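Local coordinates for protein GMP reductase (PDB 6JIG) that probably catalyses the NADPH-dependent reductive deamination of GMP to IMP, helping to keep adenine and guanine nucleotides in balance, at residues 284-292 against 305-313; 330-338 against 361-369. The protein carries 1 engineered substitution. All blocks are in the same frame, centred on the assembly; numbering follows the deposited sequence.

Contact 1: 284-292 against 305-313; sequences VDIIAGNIA and ADGLKIGVG. With K (potassium ion), chain D.
A chi1 of -166° turns Lys-309 CG away from the backbone N, and bends at chi2, chi3 and chi4 then curl the chain beside Asn-290, bringing NZ to 2.7 Å from Asn-290 OD1. The donor lies a little off the carbonyl plane of that amide. The other branch, Asn-290 ND2, gives a hydrogen bond to Gly-311 O at 2.8 Å, on a lone pair of the Gly-311 carbonyl, whose oxygen lies close to the plane of the Asn-290 amide, so Lys-309 NZ at the oxygen and Gly-311 O at the nitrogen hold the amide at both ends and fix its rotation. Asp-351 accepts from both Lys-309 NZ and Asn-290 ND2, while Asp-259 adds a second salt bridge to the ammonium; Asn-290 itself touches the bound GMP. Strands 285-291 and 307-310, joined by helix 294-302, are the parallel pair of a beta-alpha-beta unit in the TIM barrel, their axes 23° apart. The pairing carries a bulge: Lys-309 N bonds to Ala-288 O, but Lys-309 O receives Ile-291 N, which sets Gly-289 and Asn-290, linked by a cis peptide, against one residue. On the helix-facing side Ile-291 CG1 packs 3.5 Å from Ile-310 CD1. Where the chains first pair, Asp-306 OD2 accepts Ile-286 N at 2.9 Å through its anti lone pair, nearly straight at 171°, and also pairs with Lys-276. Beyond the other end, Gly-313 O binds potassium at 2.8 Å, together with carbonyls of Gly-315, engineered Ala-318 and a neighbouring subunit.

Contact 2: 330-338 against 361-369; sequences QLSAVLACT and SKAIGAGAD
Leu-335 and Ala-366 bring their CA atoms to 5.3 Å where the turn just past helix 357-365 meets the flank of helix 330-344. The turn that follows helix 357-365 is a Schellman motif: Gly-367 has a positive phi of 115°, its N bonds back to Ile-364 O, and Ala-368 N reaches Ala-363 O at 3.1 Å. Ala-366, at the end of the last turn, and the two residues of the reversal face the other helix. The methyl of Ala-366 fits among three side chains from two adjacent turns, Leu-331 in one and Val-334 and Leu-335 in the next, with CB 3.7 Å from Leu-331 CD1, 3.8 Å from Val-334 CG1 and 3.9 Å from Leu-335 CD2. Val-334 directs CG1 opposite its own backbone N (chi1 173°), and the same methyl also meets Ala-368 CB at 4.1 Å. Thr-338 supplies the polar element: chi1 of 62° sets OG1 between backbone N and carbonyl carbon, 2.8 Å from Val-334 O in its own helix and 3.1 Å from Ala-366 O across the contact. Both carbonyls are within reach of the one hydroxyl proton, and the geometry does not choose between them; Thr-338 CG2 meanwhile lies against the Gly-367 carbonyl. Both helices belong to the outer layer of the barrel and lie over strand 348-351, where Val-334, Ala-363 and Ala-368 rest on Ala-350, while Phe-472 of strand 472-475 packs on Leu-331, Lys-362 and Ala-366.

Both contacts are buried, but they occupy different layers of one barrel: contact 1 joins neighbouring strands of the wall, and contact 2 sets one outer helix against the C-terminal turn of the next. Their centres are about 13 Å apart, and they share no segment, yet they touch. Gln-330 NE2 probably donates to Ile-310 O at 3.0 Å, and Cys-337 CB packs 3.6 Å from Ile-310 CD1, so helix 330-344 covers strand 307-310. The chemistry follows the layer: contact 1 combines backbone bonding with charged and amide groups beside the nucleotide and potassium sites, whereas contact 2 is mainly methyl packing around one hydroxyl, away from the bound ligands.

Contact 1: 284-292 against 305-313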
# COMPACT_ATOMS: atom_id res chain seq x y z
N VAL A 284 0.12 55.70 -3.15
CA VAL A 284 0.76 54.49 -2.63
C VAL A 284 1.48 53.76 -3.76
O VAL A 284 1.13 53.88 -4.93
CB VAL A 284 -0.24 53.53 -1.93
CG1 VAL A 284 -1.00 54.24 -0.79
CG2 VAL A 284 -1.20 52.92 -2.93
N ASP A 285 2.52 53.02 -3.38
CA ASP A 285 3.26 52.21 -4.34
C ASP A 285 2.34 51.22 -5.04
O ASP A 285 1.45 50.62 -4.43
CB ASP A 285 4.39 51.46 -3.63
CG ASP A 285 5.63 52.31 -3.45
OD1 ASP A 285 5.60 53.53 -3.75
OD2 ASP A 285 6.65 51.76 -3.00
N ILE A 286 2.57 51.04 -6.34
CA ILE A 286 1.81 50.13 -7.18
C ILE A 286 2.74 48.98 -7.57
O ILE A 286 3.71 49.19 -8.30
CB ILE A 286 1.25 50.83 -8.42
CG1 ILE A 286 0.49 52.11 -8.04
CG2 ILE A 286 0.33 49.88 -9.20
CD1 ILE A 286 -0.67 51.87 -7.08
N ILE A 287 2.42 47.78 -7.08
CA ILE A 287 3.12 46.55 -7.44
C ILE A 287 2.29 45.84 -8.50
O ILE A 287 1.05 45.93 -8.49
CB ILE A 287 3.33 45.67 -6.19
CG1 ILE A 287 4.15 46.45 -5.14
CG2 ILE A 287 4.04 44.31 -6.53
CD1 ILE A 287 4.19 45.80 -3.77
N ALA A 288 2.96 45.16 -9.44
CA ALA A 288 2.23 44.51 -10.53
C ALA A 288 2.88 43.17 -10.87
O ALA A 288 4.09 43.01 -10.76
CB ALA A 288 2.20 45.38 -11.79
N GLY A 289 2.04 42.24 -11.30
CA GLY A 289 2.47 40.92 -11.74
C GLY A 289 1.25 40.20 -12.28
O GLY A 289 0.15 40.76 -12.32
N ASN A 290 1.44 38.93 -12.67
CA ASN A 290 2.69 38.18 -12.49
C ASN A 290 3.44 38.01 -13.80
O ASN A 290 2.83 37.83 -14.86
CB ASN A 290 2.39 36.80 -11.89
CG ASN A 290 2.40 36.82 -10.38
OD1 ASN A 290 2.09 37.84 -9.76
ND2 ASN A 290 2.78 35.70 -9.77
N ILE A 291 4.77 38.05 -13.73
CA ILE A 291 5.60 38.09 -14.92
C ILE A 291 6.72 37.08 -14.74
O ILE A 291 6.99 36.60 -13.64
CB ILE A 291 6.19 39.49 -15.18
CG1 ILE A 291 7.08 39.90 -14.02
CG2 ILE A 291 5.08 40.52 -15.45
CD1 ILE A 291 8.03 41.05 -14.37
N ALA A 292 7.40 36.80 -15.84
CA ALA A 292 8.48 35.82 -15.74
C ALA A 292 9.56 36.03 -16.80
O ALA A 292 10.31 35.08 -17.06
CB ALA A 292 7.92 34.39 -15.85
N ALA A 305 5.46 50.71 -12.54
CA ALA A 305 5.39 49.85 -11.37
C ALA A 305 6.48 50.18 -10.36
O ALA A 305 7.65 50.37 -10.71
CB ALA A 305 5.52 48.37 -11.78
N ASP A 306 6.09 50.24 -9.08
CA ASP A 306 7.02 50.38 -7.97
C ASP A 306 7.55 49.05 -7.44
O ASP A 306 8.44 49.05 -6.60
CB ASP A 306 6.34 51.13 -6.82
CG ASP A 306 5.88 52.51 -7.24
OD1 ASP A 306 6.76 53.34 -7.51
OD2 ASP A 306 4.65 52.73 -7.34
N GLY A 307 6.98 47.93 -7.88
CA GLY A 307 7.49 46.62 -7.53
C GLY A 307 6.92 45.62 -8.52
O GLY A 307 5.88 45.87 -9.15
N LEU A 308 7.61 44.49 -8.67
CA LEU A 308 7.22 43.44 -9.61
C LEU A 308 7.00 42.13 -8.87
O LEU A 308 7.73 41.81 -7.93
CB LEU A 308 8.27 43.22 -10.70
CG LEU A 308 8.62 44.45 -11.52
CD1 LEU A 308 9.82 44.20 -12.43
CD2 LEU A 308 7.40 44.86 -12.33
N LYS A 309 5.97 41.38 -9.27
CA LYS A 309 5.73 40.08 -8.67
C LYS A 309 6.02 39.02 -9.74
O LYS A 309 5.45 39.07 -10.83
CB LYS A 309 4.30 39.96 -8.12
CG LYS A 309 4.13 38.73 -7.18
CD LYS A 309 3.18 39.00 -6.00
CE LYS A 309 1.73 39.16 -6.45
NZ LYS A 309 1.23 37.94 -7.20
N ILE A 310 6.93 38.10 -9.42
CA ILE A 310 7.52 37.18 -10.39
C ILE A 310 6.95 35.80 -10.14
O ILE A 310 7.04 35.29 -9.02
CB ILE A 310 9.06 37.12 -10.26
CG1 ILE A 310 9.68 38.51 -10.23
CG2 ILE A 310 9.67 36.17 -11.32
CD1 ILE A 310 9.28 39.40 -11.33
N GLY A 311 6.39 35.18 -11.18
CA GLY A 311 6.01 33.78 -11.09
C GLY A 311 4.83 33.45 -11.98
O GLY A 311 3.73 33.97 -11.74
N VAL A 312 5.03 32.62 -13.00
CA VAL A 312 3.94 32.14 -13.86
C VAL A 312 3.91 30.62 -13.73
O VAL A 312 4.77 29.92 -14.29
CB VAL A 312 4.13 32.60 -15.31
CG1 VAL A 312 3.00 32.04 -16.21
CG2 VAL A 312 4.15 34.12 -15.39
N GLY A 313 2.97 30.11 -12.93
CA GLY A 313 2.79 28.68 -12.80
C GLY A 313 3.39 27.90 -11.63
O GLY A 313 2.92 26.79 -11.36
K K D . 2.38 24.39 -10.00

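Contact 2: 330-338 against 361-369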
# COMPACT_ATOMS: atom_id res chain seq x y z
N GLN A 330 11.13 28.72 -11.92
CA GLN A 330 11.05 29.95 -11.14
C GLN A 330 12.42 30.57 -10.85
O GLN A 330 12.53 31.80 -10.78
CB GLN A 330 10.29 29.70 -9.83
CG GLN A 330 10.16 30.94 -8.92
CD GLN A 330 9.18 32.00 -9.44
OE1 GLN A 330 8.90 32.08 -10.64
NE2 GLN A 330 8.66 32.81 -8.52
N LEU A 331 13.47 29.76 -10.70
CA LEU A 331 14.77 30.37 -10.45
C LEU A 331 15.22 31.19 -11.65
O LEU A 331 15.70 32.32 -11.51
CB LEU A 331 15.83 29.32 -10.10
CG LEU A 331 17.16 29.95 -9.66
CD1 LEU A 331 17.17 30.20 -8.15
CD2 LEU A 331 18.38 29.10 -10.07
N SER A 332 15.03 30.65 -12.86
CA SER A 332 15.41 31.39 -14.05
C SER A 332 14.55 32.64 -14.22
O SER A 332 15.01 33.66 -14.74
CB SER A 332 15.28 30.50 -15.30
OG SER A 332 16.24 29.46 -15.29
N ALA A 333 13.27 32.56 -13.83
CA ALA A 333 12.40 33.73 -13.96
C ALA A 333 12.87 34.85 -13.05
O ALA A 333 12.93 36.02 -13.45
CB ALA A 333 10.95 33.36 -13.64
N VAL A 334 13.22 34.51 -11.81
CA VAL A 334 13.75 35.49 -10.86
C VAL A 334 15.06 36.08 -11.37
O VAL A 334 15.27 37.30 -11.34
CB VAL A 334 13.91 34.84 -9.47
CG1 VAL A 334 14.63 35.79 -8.48
CG2 VAL A 334 12.53 34.42 -8.93
N LEU A 335 15.97 35.23 -11.84
CA LEU A 335 17.24 35.72 -12.35
C LEU A 335 17.03 36.72 -13.48
O LEU A 335 17.65 37.79 -13.51
CB LEU A 335 18.11 34.56 -12.84
CG LEU A 335 18.80 33.67 -11.80
CD1 LEU A 335 19.37 32.44 -12.51
CD2 LEU A 335 19.91 34.41 -11.07
N ALA A 336 16.16 36.37 -14.44
CA ALA A 336 16.01 37.23 -15.60
C ALA A 336 15.29 38.52 -15.23
O ALA A 336 15.66 39.60 -15.71
CB ALA A 336 15.24 36.50 -16.71
N CYS A 337 14.27 38.43 -14.39
CA CYS A 337 13.50 39.63 -14.08
C CYS A 337 14.29 40.58 -13.20
O CYS A 337 14.21 41.80 -13.38
CB CYS A 337 12.18 39.26 -13.42
SG CYS A 337 11.00 38.44 -14.53
N THR A 338 15.06 40.05 -12.24
CA THR A 338 15.75 40.94 -11.32
C THR A 338 16.95 41.60 -11.98
O THR A 338 17.35 42.68 -11.55
CB THR A 338 16.18 40.22 -10.03
OG1 THR A 338 17.11 39.16 -10.32
CG2 THR A 338 14.96 39.69 -9.28
N SER A 361 16.30 31.25 0.71
CA SER A 361 17.68 31.68 0.49
C SER A 361 18.02 31.70 -0.99
O SER A 361 18.70 32.62 -1.47
CB SER A 361 18.67 30.76 1.23
OG SER A 361 18.37 30.63 2.62
N LYS A 362 17.59 30.68 -1.74
CA LYS A 362 17.90 30.66 -3.16
C LYS A 362 17.21 31.81 -3.89
O LYS A 362 17.80 32.44 -4.78
CB LYS A 362 17.48 29.32 -3.78
CG LYS A 362 18.20 28.12 -3.16
CD LYS A 362 17.68 26.77 -3.73
CE LYS A 362 18.15 25.60 -2.87
NZ LYS A 362 17.71 24.28 -3.47
N ALA A 363 15.95 32.08 -3.56
CA ALA A 363 15.22 33.15 -4.23
C ALA A 363 15.90 34.50 -4.00
O ALA A 363 16.11 35.27 -4.95
CB ALA A 363 13.77 33.18 -3.74
N ILE A 364 16.28 34.79 -2.76
CA ILE A 364 17.00 36.03 -2.45
C ILE A 364 18.36 36.04 -3.15
O ILE A 364 18.76 37.05 -3.74
CB ILE A 364 17.16 36.21 -0.93
CG1 ILE A 364 15.82 36.17 -0.21
CG2 ILE A 364 17.90 37.51 -0.63
CD1 ILE A 364 14.83 37.25 -0.67
N GLY A 365 19.08 34.92 -3.09
CA GLY A 365 20.34 34.81 -3.82
C GLY A 365 20.20 35.02 -5.32
O GLY A 365 21.13 35.52 -5.97
N ALA A 366 19.07 34.63 -5.90
CA ALA A 366 18.84 34.87 -7.32
C ALA A 366 18.40 36.30 -7.63
O ALA A 366 18.13 36.62 -8.79
CB ALA A 366 17.80 33.88 -7.86
N GLY A 367 18.33 37.18 -6.63
CA GLY A 367 18.02 38.58 -6.87
C GLY A 367 16.71 39.08 -6.29
O GLY A 367 16.47 40.29 -6.34
N ALA A 368 15.84 38.21 -5.77
CA ALA A 368 14.56 38.71 -5.24
C ALA A 368 14.78 39.53 -3.98
O ALA A 368 15.65 39.23 -3.17
CB ALA A 368 13.61 37.56 -4.91
N ASP A 369 13.94 40.57 -3.81
CA ASP A 369 13.96 41.33 -2.56
C ASP A 369 13.06 40.75 -1.49
O ASP A 369 13.37 40.87 -0.29
CB ASP A 369 13.59 42.80 -2.82
CG ASP A 369 14.51 43.42 -3.83
OD1 ASP A 369 15.66 43.70 -3.47
OD2 ASP A 369 14.12 43.52 -5.02